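Local coordinates for protein homoprotocatechuate 2,3-dioxygenase (Brevibacterium fuscum, PDB 4Z6M) that probably uses an iron(II) centre and molecular oxygen to open the aromatic ring of homoprotocatechuate, as an extradiol dioxygenase of the glyoxalase superfamily, at residues R247-L256 against I266-Y274; P13-E22 against A76-D86. The protein carries 1 engineered substitution. One frame throughout, in Å; residues are numbered along the deposited sequence.

Interaction 1 (R247-L256 against I266-Y274). With FE2 (Fe (II) ion), chain E.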
loop_
_atom_site.group_PDB
_atom_site.type_symbol
_atom_site.label_atom_id
_atom_site.label_comp_id
_atom_site.label_asym_id
_atom_site.label_seq_id
_atom_site.Cartn_x
_atom_site.Cartn_y
_atom_site.Cartn_z
ATOM N N ARG A 247 1.397 5.321 -14.392
ATOM C CA ARG A 247 2.767 5.677 -14.060
ATOM C C ARG A 247 3.270 6.554 -15.192
ATOM O O ARG A 247 3.193 6.158 -16.344
ATOM C CB ARG A 247 3.608 4.394 -13.964
ATOM C CG ARG A 247 5.100 4.618 -13.867
ATOM C CD ARG A 247 5.519 5.042 -12.483
ATOM N NE ARG A 247 5.311 3.972 -11.497
ATOM C CZ ARG A 247 5.494 4.114 -10.189
ATOM N NH1 ARG A 247 5.881 5.291 -9.682
ATOM N NH2 ARG A 247 5.300 3.082 -9.383
ATOM N N HIS A 248 3.850 7.708 -14.866
ATOM C CA HIS A 248 4.479 8.550 -15.888
ATOM C C HIS A 248 5.834 7.949 -16.270
ATOM O O HIS A 248 6.524 7.364 -15.433
ATOM C CB HIS A 248 4.746 9.927 -15.341
ATOM C CG HIS A 248 3.567 10.835 -15.280
ATOM N ND1 HIS A 248 2.731 11.071 -16.355
ATOM C CD2 HIS A 248 3.123 11.632 -14.272
ATOM C CE1 HIS A 248 1.822 11.972 -16.000
ATOM N NE2 HIS A 248 2.053 12.335 -14.752
ATOM N N GLY A 249 6.229 8.120 -17.522
ATOM C CA GLY A 249 7.617 7.942 -17.907
ATOM C C GLY A 249 8.448 9.089 -17.369
ATOM O O GLY A 249 9.226 8.956 -16.419
ATOM N N VAL A 250 8.223 10.242 -17.979
ATOM C CA VAL A 250 8.799 11.483 -17.488
ATOM C C VAL A 250 8.306 11.671 -16.043
ATOM O O VAL A 250 7.116 11.612 -15.780
ATOM C CB VAL A 250 8.317 12.680 -18.313
ATOM C CG1 VAL A 250 8.800 13.958 -17.680
ATOM C CG2 VAL A 250 8.790 12.592 -19.759
ATOM N N SER A 251 9.234 11.888 -15.141
ATOM C CA SER A 251 9.037 12.053 -13.685
ATOM C C SER A 251 8.959 10.765 -12.879
ATOM O O SER A 251 9.209 10.812 -11.669
ATOM C CB SER A 251 7.859 12.958 -13.317
ATOM O OG SER A 251 6.619 12.225 -13.312
ATOM N N ASN A 252 8.574 9.646 -13.518
ATOM C CA ASN A 252 8.402 8.360 -12.821
ATOM C C ASN A 252 7.298 8.364 -11.750
ATOM O O ASN A 252 7.236 7.441 -10.976
ATOM C CB ASN A 252 9.704 7.903 -12.178
ATOM C CG ASN A 252 9.705 6.458 -11.756
ATOM O OD1 ASN A 252 9.203 5.577 -12.475
ATOM N ND2 ASN A 252 10.320 6.182 -10.609
ATOM N N ALA A 253 6.446 9.389 -11.719
ATOM C CA ALA A 253 5.434 9.484 -10.683
ATOM C C ALA A 253 4.176 8.717 -11.046
ATOM O O ALA A 253 3.815 8.565 -12.218
ATOM C CB ALA A 253 5.076 10.936 -10.447
ATOM N N PHE A 254 3.491 8.230 -10.026
ATOM C CA PHE A 254 2.162 7.649 -10.201
ATOM C C PHE A 254 1.180 8.850 -10.266
ATOM O O PHE A 254 1.374 9.828 -9.546
ATOM C CB PHE A 254 1.868 6.709 -9.030
ATOM C CG PHE A 254 0.710 5.777 -9.240
ATOM C CD1 PHE A 254 0.890 4.584 -9.877
ATOM C CD2 PHE A 254 -0.548 6.083 -8.766
ATOM C CE1 PHE A 254 -0.170 3.723 -10.060
ATOM C CE2 PHE A 254 -1.609 5.236 -8.967
ATOM C CZ PHE A 254 -1.409 4.050 -9.613
ATOM N N TYR A 255 0.169 8.786 -11.127
ATOM C CA TYR A 255 -0.613 9.975 -11.450
ATOM C C TYR A 255 -2.068 9.684 -11.758
ATOM O O TYR A 255 -2.461 8.544 -12.072
ATOM C CB TYR A 255 0.012 10.689 -12.660
ATOM C CG TYR A 255 -0.240 10.005 -13.986
ATOM C CD1 TYR A 255 -1.389 10.242 -14.701
ATOM C CD2 TYR A 255 0.676 9.099 -14.532
ATOM C CE1 TYR A 255 -1.648 9.619 -15.907
ATOM C CE2 TYR A 255 0.431 8.473 -15.743
ATOM C CZ TYR A 255 -0.738 8.720 -16.428
ATOM O OH TYR A 255 -0.973 8.129 -17.653
ATOM N N LEU A 256 -2.838 10.777 -11.745
ATOM C CA LEU A 256 -4.243 10.784 -12.114
ATOM C C LEU A 256 -4.599 12.200 -12.534
ATOM O O LEU A 256 -4.132 13.137 -11.896
ATOM C CB LEU A 256 -5.117 10.394 -10.916
ATOM C CG LEU A 256 -6.637 10.393 -11.133
ATOM C CD1 LEU A 256 -7.058 9.341 -12.144
ATOM C CD2 LEU A 256 -7.345 10.254 -9.810
ATOM N N ILE A 266 -6.917 18.988 -12.423
ATOM C CA ILE A 266 -6.103 18.733 -11.241
ATOM C C ILE A 266 -5.403 17.390 -11.455
ATOM O O ILE A 266 -6.053 16.398 -11.815
ATOM C CB ILE A 266 -6.966 18.669 -9.967
ATOM C CG1 ILE A 266 -7.772 19.978 -9.828
ATOM C CG2 ILE A 266 -6.105 18.413 -8.746
ATOM C CD1 ILE A 266 -6.954 21.227 -9.634
ATOM N N GLU A 267 -4.090 17.377 -11.252
ATOM C CA GLU A 267 -3.324 16.137 -11.224
ATOM C C GLU A 267 -3.127 15.729 -9.767
ATOM O O GLU A 267 -2.847 16.570 -8.899
ATOM C CB GLU A 267 -1.967 16.318 -11.898
ATOM C CG GLU A 267 -1.183 15.033 -12.061
ATOM C CD GLU A 267 0.158 15.207 -12.714
ATOM O OE1 GLU A 267 0.537 16.354 -13.008
ATOM O OE2 GLU A 267 0.859 14.175 -12.914
ATOM N N ILE A 268 -3.205 14.425 -9.533
ATOM C CA ILE A 268 -2.783 13.817 -8.283
ATOM C C ILE A 268 -1.544 12.980 -8.593
ATOM O O ILE A 268 -1.494 12.344 -9.622
ATOM C CB ILE A 268 -3.892 12.936 -7.656
ATOM C CG1 ILE A 268 -5.318 13.523 -7.841
ATOM C CG2 ILE A 268 -3.509 12.670 -6.205
ATOM C CD1 ILE A 268 -5.531 14.819 -7.135
ATOM N N TYR A 269 -0.527 13.049 -7.738
ATOM C CA TYR A 269 0.828 12.719 -8.103
ATOM C C TYR A 269 1.559 12.129 -6.911
ATOM O O TYR A 269 1.387 12.589 -5.770
ATOM C CB TYR A 269 1.500 14.025 -8.499
ATOM C CG TYR A 269 2.904 14.068 -9.025
ATOM C CD1 TYR A 269 3.158 13.982 -10.387
ATOM C CD2 TYR A 269 3.951 14.329 -8.173
ATOM C CE1 TYR A 269 4.445 14.156 -10.871
ATOM C CE2 TYR A 269 5.238 14.496 -8.652
ATOM C CZ TYR A 269 5.478 14.413 -10.014
ATOM O OH TYR A 269 6.735 14.626 -10.525
ATOM N N THR A 270 2.401 11.128 -7.118
ATOM C CA THR A 270 3.256 10.678 -6.001
ATOM C C THR A 270 4.510 9.985 -6.497
ATOM O O THR A 270 4.496 9.357 -7.547
ATOM C CB THR A 270 2.489 9.774 -5.004
ATOM O OG1 THR A 270 3.259 9.614 -3.794
ATOM C CG2 THR A 270 2.158 8.401 -5.589
ATOM N N GLN A 271 5.585 10.120 -5.717
ATOM C CA GLN A 271 6.773 9.254 -5.807
ATOM C C GLN A 271 7.639 9.487 -7.035
ATOM O O GLN A 271 8.180 8.563 -7.629
ATOM C CB GLN A 271 6.414 7.787 -5.611
ATOM C CG GLN A 271 5.983 7.549 -4.173
ATOM C CD GLN A 271 5.237 6.246 -3.961
ATOM O OE1 GLN A 271 5.513 5.246 -4.616
ATOM N NE2 GLN A 271 4.305 6.247 -3.030
ATOM N N ASP A 272 7.836 10.759 -7.370
ATOM C CA ASP A 272 8.974 11.142 -8.206
ATOM C C ASP A 272 10.265 11.133 -7.371
ATOM O O ASP A 272 10.275 10.647 -6.237
ATOM C CB ASP A 272 8.696 12.463 -8.920
ATOM C CG ASP A 272 8.671 13.682 -7.999
ATOM O OD1 ASP A 272 8.636 13.518 -6.765
ATOM O OD2 ASP A 272 8.634 14.810 -8.560
ATOM N N TYR A 273 11.351 11.625 -7.956
ATOM C CA TYR A 273 12.702 11.424 -7.425
ATOM C C TYR A 273 13.362 12.764 -7.070
ATOM O O TYR A 273 12.873 13.841 -7.415
ATOM C CB TYR A 273 13.544 10.596 -8.421
ATOM C CG TYR A 273 13.626 11.206 -9.800
ATOM C CD1 TYR A 273 14.619 12.129 -10.112
ATOM C CD2 TYR A 273 12.710 10.879 -10.788
ATOM C CE1 TYR A 273 14.705 12.705 -11.359
ATOM C CE2 TYR A 273 12.779 11.453 -12.053
ATOM C CZ TYR A 273 13.783 12.377 -12.327
ATOM O OH TYR A 273 13.867 12.989 -13.559
ATOM N N TYR A 274 14.476 12.659 -6.364
ATOM C CA TYR A 274 15.262 13.795 -5.879
ATOM C C TYR A 274 16.113 14.406 -6.971
ATOM O O TYR A 274 16.887 13.711 -7.660
ATOM C CB TYR A 274 16.148 13.339 -4.699
ATOM C CG TYR A 274 17.247 14.348 -4.321
ATOM C CD1 TYR A 274 16.983 15.449 -3.518
ATOM C CD2 TYR A 274 18.543 14.183 -4.777
ATOM C CE1 TYR A 274 17.982 16.352 -3.189
ATOM C CE2 TYR A 274 19.551 15.069 -4.434
ATOM C CZ TYR A 274 19.260 16.168 -3.648
ATOM O OH TYR A 274 20.233 17.088 -3.338
HETATM FE FE FE2 E . 2.003 17.358 -14.046
HETATM O O HOH W 1 6.517 4.549 -6.956
HETATM O O HOH W 2 10.815 8.149 -8.572
HETATM O O HOH W 3 3.216 15.625 -13.616
HETATM O O HOH W 4 3.595 18.398 -15.069
HETATM O O HOH W 5 1.650 16.312 -15.961
#
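Glu267 reaches from its strand toward His248, and its side chain is the one to follow. With CG trans to the backbone N (chi1 -173°) and the chain extended beyond, CB and CG run past the Leu256 carbonyl, CG lying 3.5 Å from Leu256 O. At the tip the carboxylate divides its work: OE1 binds the iron at 2.1 Å, while OE2 takes a hydrogen bond from His248 NE2 (2.9 Å) on its syn side. The donor lies 29° out of the carboxylate plane, although OE2 sits within the imidazole plane, and the two flat groups stand nearly perpendicular. Tyr255 CD2 lies over the centre of one face of the imidazole, and Arg293 O accepts from ND1, so the ring's rotation is fixed. His155 and His214 join Glu267 in the facial triad of two histidines and one carboxylate that marks extradiol dioxygenases, and three waters also bind the iron. Glu267 belongs to an antiparallel hairpin of strands 254-259 and 265-270, in which Phe254 pairs with Thr270 and Leu256 with Ile268 through two backbone hydrogen bonds each. Ala253 CB presses on one face of the Tyr269 ring, 3.5 Å from the centroid, a CH-pi contact. Tyr269 OH donates to Asp272 OD2 (2.7 Å) from above that carboxylate's plane. Ser251 CB approaches the same hydroxyl, at 3.4 Å from Tyr269 OH.

Interaction 2 (P13-E22 against A76-D86)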
loop_
_atom_site.group_PDB
_atom_site.type_symbol
_atom_site.label_atom_id
_atom_site.label_comp_id
_atom_site.label_asym_id
_atom_site.label_seq_id
_atom_site.Cartn_x
_atom_site.Cartn_y
_atom_site.Cartn_z
ATOM N N PRO A 13 15.108 36.580 -8.283
ATOM C CA PRO A 13 14.689 36.258 -6.925
ATOM C C PRO A 13 14.968 34.787 -6.651
ATOM O O PRO A 13 14.878 33.973 -7.558
ATOM C CB PRO A 13 13.173 36.499 -6.959
ATOM C CG PRO A 13 12.805 36.230 -8.378
ATOM C CD PRO A 13 13.947 36.832 -9.154
ATOM N N ASP A 14 15.319 34.469 -5.410
ATOM C CA ASP A 14 15.543 33.101 -4.959
ATOM C C ASP A 14 14.190 32.490 -4.693
ATOM O O ASP A 14 13.583 32.725 -3.635
ATOM C CB ASP A 14 16.431 33.089 -3.707
ATOM C CG ASP A 14 16.744 31.690 -3.217
ATOM O OD1 ASP A 14 16.115 30.741 -3.738
ATOM O OD2 ASP A 14 17.584 31.536 -2.291
ATOM N N ILE A 15 13.736 31.670 -5.630
ATOM C CA ILE A 15 12.439 31.017 -5.533
ATOM C C ILE A 15 12.598 29.700 -4.764
ATOM O O ILE A 15 13.441 28.861 -5.108
ATOM C CB ILE A 15 11.848 30.762 -6.923
ATOM C CG1 ILE A 15 11.582 32.095 -7.653
ATOM C CG2 ILE A 15 10.594 29.900 -6.840
ATOM C CD1 ILE A 15 11.533 31.943 -9.167
ATOM N N LEU A 16 11.755 29.504 -3.753
ATOM C CA LEU A 16 11.755 28.251 -2.991
ATOM C C LEU A 16 11.004 27.114 -3.687
ATOM O O LEU A 16 11.493 25.978 -3.740
ATOM C CB LEU A 16 11.131 28.487 -1.624
ATOM C CG LEU A 16 11.805 29.488 -0.695
ATOM C CD1 LEU A 16 10.876 29.802 0.474
ATOM C CD2 LEU A 16 13.151 28.924 -0.229
ATOM N N ARG A 17 9.788 27.399 -4.140
ATOM C CA ARG A 17 8.832 26.361 -4.529
ATOM C C ARG A 17 7.582 27.010 -5.050
ATOM O O ARG A 17 7.277 28.163 -4.712
ATOM C CB ARG A 17 8.442 25.444 -3.361
ATOM C CG ARG A 17 7.902 26.189 -2.140
ATOM C CD ARG A 17 7.150 25.242 -1.235
ATOM N NE ARG A 17 6.713 25.843 0.024
ATOM C CZ ARG A 17 5.579 25.532 0.651
ATOM N NH1 ARG A 17 5.295 26.084 1.822
ATOM N NH2 ARG A 17 4.735 24.662 0.127
ATOM N N CYS A 18 6.810 26.244 -5.805
ATOM C CA CYS A 18 5.403 26.566 -5.972
ATOM C C CYS A 18 4.705 26.572 -4.622
ATOM O O CYS A 18 5.038 25.795 -3.728
ATOM C CB CYS A 18 4.717 25.604 -6.928
ATOM S SG CYS A 18 4.625 23.896 -6.392
ATOM N N ALA A 19 3.763 27.486 -4.462
ATOM C CA ALA A 19 3.109 27.653 -3.150
ATOM C C ALA A 19 1.592 27.631 -3.177
ATOM O O ALA A 19 0.976 27.006 -2.320
ATOM C CB ALA A 19 3.577 28.917 -2.468
ATOM N N TYR A 20 0.968 28.351 -4.113
ATOM C CA TYR A 20 -0.489 28.259 -4.243
ATOM C C TYR A 20 -0.909 28.734 -5.610
ATOM O O TYR A 20 -0.159 29.448 -6.276
ATOM C CB TYR A 20 -1.237 29.049 -3.128
ATOM C CG TYR A 20 -1.290 30.564 -3.307
ATOM C CD1 TYR A 20 -0.315 31.380 -2.759
ATOM C CD2 TYR A 20 -2.340 31.167 -3.989
ATOM C CE1 TYR A 20 -0.364 32.767 -2.902
ATOM C CE2 TYR A 20 -2.388 32.546 -4.138
ATOM C CZ TYR A 20 -1.397 33.341 -3.615
ATOM O OH TYR A 20 -1.486 34.710 -3.799
ATOM N N ALA A 21 -2.111 28.324 -6.013
ATOM C CA ALA A 21 -2.781 28.930 -7.160
ATOM C C ALA A 21 -4.074 29.588 -6.702
ATOM O O ALA A 21 -4.751 29.088 -5.819
ATOM C CB ALA A 21 -3.073 27.920 -8.250
ATOM N N GLU A 22 -4.424 30.688 -7.370
ATOM C CA GLU A 22 -5.747 31.303 -7.247
ATOM C C GLU A 22 -6.504 31.028 -8.546
ATOM O O GLU A 22 -6.070 31.466 -9.626
ATOM C CB GLU A 22 -5.628 32.817 -6.998
ATOM C CG GLU A 22 -6.992 33.450 -6.779
ATOM C CD GLU A 22 -6.976 34.943 -6.515
ATOM O OE1 GLU A 22 -5.904 35.594 -6.619
ATOM O OE2 GLU A 22 -8.066 35.461 -6.145
ATOM N N ALA A 76 -3.810 33.646 -10.559
ATOM C CA ALA A 76 -2.398 33.773 -10.193
ATOM C C ALA A 76 -1.829 32.423 -9.846
ATOM O O ALA A 76 -2.490 31.607 -9.191
ATOM C CB ALA A 76 -2.218 34.691 -9.006
ATOM N N MET A 77 -0.599 32.202 -10.295
ATOM C CA MET A 77 0.206 31.078 -9.833
ATOM C C MET A 77 1.356 31.633 -9.033
ATOM O O MET A 77 2.108 32.473 -9.518
ATOM C CB MET A 77 0.657 30.197 -11.018
ATOM C CG MET A 77 1.201 30.914 -12.203
ATOM S SD MET A 77 1.252 29.932 -13.732
ATOM C CE MET A 77 1.723 28.442 -13.177
ATOM N N ALA A 78 1.430 31.231 -7.756
ATOM C CA ALA A 78 2.286 31.887 -6.783
ATOM C C ALA A 78 3.430 30.994 -6.382
ATOM O O ALA A 78 3.235 29.796 -6.086
ATOM C CB ALA A 78 1.493 32.287 -5.541
ATOM N N PHE A 79 4.615 31.604 -6.320
ATOM C CA PHE A 79 5.830 30.970 -5.840
ATOM C C PHE A 79 6.308 31.706 -4.604
ATOM O O PHE A 79 6.303 32.935 -4.567
ATOM C CB PHE A 79 6.916 31.057 -6.907
ATOM C CG PHE A 79 6.546 30.383 -8.192
ATOM C CD1 PHE A 79 6.804 29.049 -8.393
ATOM C CD2 PHE A 79 5.911 31.084 -9.209
ATOM C CE1 PHE A 79 6.458 28.411 -9.575
ATOM C CE2 PHE A 79 5.558 30.458 -10.411
ATOM C CZ PHE A 79 5.821 29.111 -10.585
ATOM N N ARG A 80 6.682 30.946 -3.573
ATOM C CA ARG A 80 7.302 31.546 -2.402
ATOM C C ARG A 80 8.788 31.755 -2.639
ATOM O O ARG A 80 9.456 30.900 -3.229
ATOM C CB ARG A 80 7.047 30.717 -1.156
ATOM C CG ARG A 80 7.252 31.506 0.121
ATOM C CD ARG A 80 6.908 30.751 1.386
ATOM N NE ARG A 80 6.945 31.657 2.507
ATOM C CZ ARG A 80 7.204 31.335 3.766
ATOM N NH1 ARG A 80 7.428 30.085 4.138
ATOM N NH2 ARG A 80 7.247 32.293 4.666
ATOM N N VAL A 81 9.279 32.907 -2.208
ATOM C CA VAL A 81 10.687 33.259 -2.289
ATOM C C VAL A 81 11.350 33.221 -0.912
ATOM O O VAL A 81 10.668 33.166 0.121
ATOM C CB VAL A 81 10.900 34.620 -2.972
ATOM C CG1 VAL A 81 10.380 34.575 -4.372
ATOM C CG2 VAL A 81 10.262 35.768 -2.197
ATOM N N ARG A 82 12.674 33.216 -0.894
ATOM C CA ARG A 82 13.404 32.856 0.334
ATOM C C ARG A 82 13.338 33.930 1.411
ATOM O O ARG A 82 13.292 33.601 2.588
ATOM C CB ARG A 82 14.858 32.537 0.029
ATOM C CG ARG A 82 15.627 32.042 1.255
ATOM C CD ARG A 82 16.998 31.501 0.914
ATOM N NE ARG A 82 16.880 30.252 0.174
ATOM C CZ ARG A 82 16.618 29.065 0.730
ATOM N NH1 ARG A 82 16.511 28.932 2.048
ATOM N NH2 ARG A 82 16.520 27.989 -0.041
ATOM N N THR A 83 13.336 35.203 1.012
ATOM C CA THR A 83 13.425 36.312 1.975
ATOM C C THR A 83 12.518 37.443 1.513
ATOM O O THR A 83 12.171 37.534 0.323
ATOM C CB THR A 83 14.853 36.888 2.088
ATOM O OG1 THR A 83 15.213 37.519 0.862
ATOM C CG2 THR A 83 15.869 35.830 2.406
ATOM N N PRO A 84 12.187 38.370 2.428
ATOM C CA PRO A 84 11.431 39.529 2.000
ATOM C C PRO A 84 12.100 40.304 0.857
ATOM O O PRO A 84 11.419 40.789 -0.046
ATOM C CB PRO A 84 11.351 40.373 3.273
ATOM C CG PRO A 84 11.405 39.379 4.385
ATOM C CD PRO A 84 12.320 38.300 3.896
ATOM N N GLU A 85 13.424 40.385 0.891
ATOM C CA GLU A 85 14.211 41.115 -0.095
ATOM C C GLU A 85 14.115 40.487 -1.495
ATOM O O GLU A 85 14.302 41.163 -2.508
ATOM C CB GLU A 85 15.670 41.169 0.381
ATOM C CG GLU A 85 15.888 42.034 1.632
ATOM C CD GLU A 85 15.499 41.412 2.988
ATOM O OE1 GLU A 85 15.384 42.208 3.958
ATOM O OE2 GLU A 85 15.317 40.170 3.117
ATOM N N ASP A 86 13.780 39.194 -1.561
ATOM C CA ASP A 86 13.568 38.553 -2.853
ATOM C C ASP A 86 12.319 39.056 -3.562
ATOM O O ASP A 86 12.232 38.946 -4.783
ATOM C CB ASP A 86 13.535 37.028 -2.721
ATOM C CG ASP A 86 14.909 36.450 -2.488
ATOM O OD1 ASP A 86 15.742 36.536 -3.419
ATOM O OD2 ASP A 86 15.144 35.897 -1.395
HETATM O O HOH W 6 16.303 28.292 -2.806
#
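Asp14 and Arg82 meet with their flat groups 48° apart. The guanidinium keeps Asp14 OD2 near its plane and donates through Arg82 NE at 2.9 Å, yet it comes to the carboxylate from above, 45° out of the plane. A bend at chi3 brings NE round to OD2, and Leu16 CD2 settles over one guanidinium face, 3.5 Å from Arg82 NH2, the two side chains crossing at about a right angle. A water joins Asp14 OD1 to Arg82 NH2, and Arg195 is a second charged partner of OD1. On the other flank Asp86 OD1 accepts from Asp14 N at 2.9 Å, almost straight from the donor's side but well above the carboxylate plane. Asp86 OD2 takes the Thr83 hydroxyl, and Thr83 OG1 accepts from Asp86 N: a capping box at the start of helix 84-96.

Further along, the strands pair antiparallel with two beta bulges; at the classic one, Ala19 and Tyr20 both face Ala78. Here the Tyr20 ring lies with one face against Ala78 CB, 3.5 Å from the ring centroid. CG wedged between the backbone N and C (chi1 77°) swings the ring over the neighbouring strand. Elsewhere Ile15 CG2 packs obliquely against Phe79 CB at 3.9 Å.

Asp86 thus serves both the helix start and the backbone just before strand 15-25, while the positive neighbours of Asp14 probably favour its charged form.

Interaction 2 lies in the N-terminal of two glyoxalase-family modules and interaction 1 in the C-terminal one; their centres are 23 Å apart and their nearest atoms about 8 Å, so they do not touch. Only interaction 1 supplies an iron ligand, through Glu267. Interaction 2 stands back from the metal, with the side chain of Cys18 about 10 Å from it, but Cys18 and Met77 pack on Phe156 in strand 152-160, the strand that also brings the iron ligand His155. Both contacts reach the second subunit: residues 266-274 meet its Arg137 and Glu221, while Arg17 and Arg80 of interaction 2 form salt bridges to its Asp277.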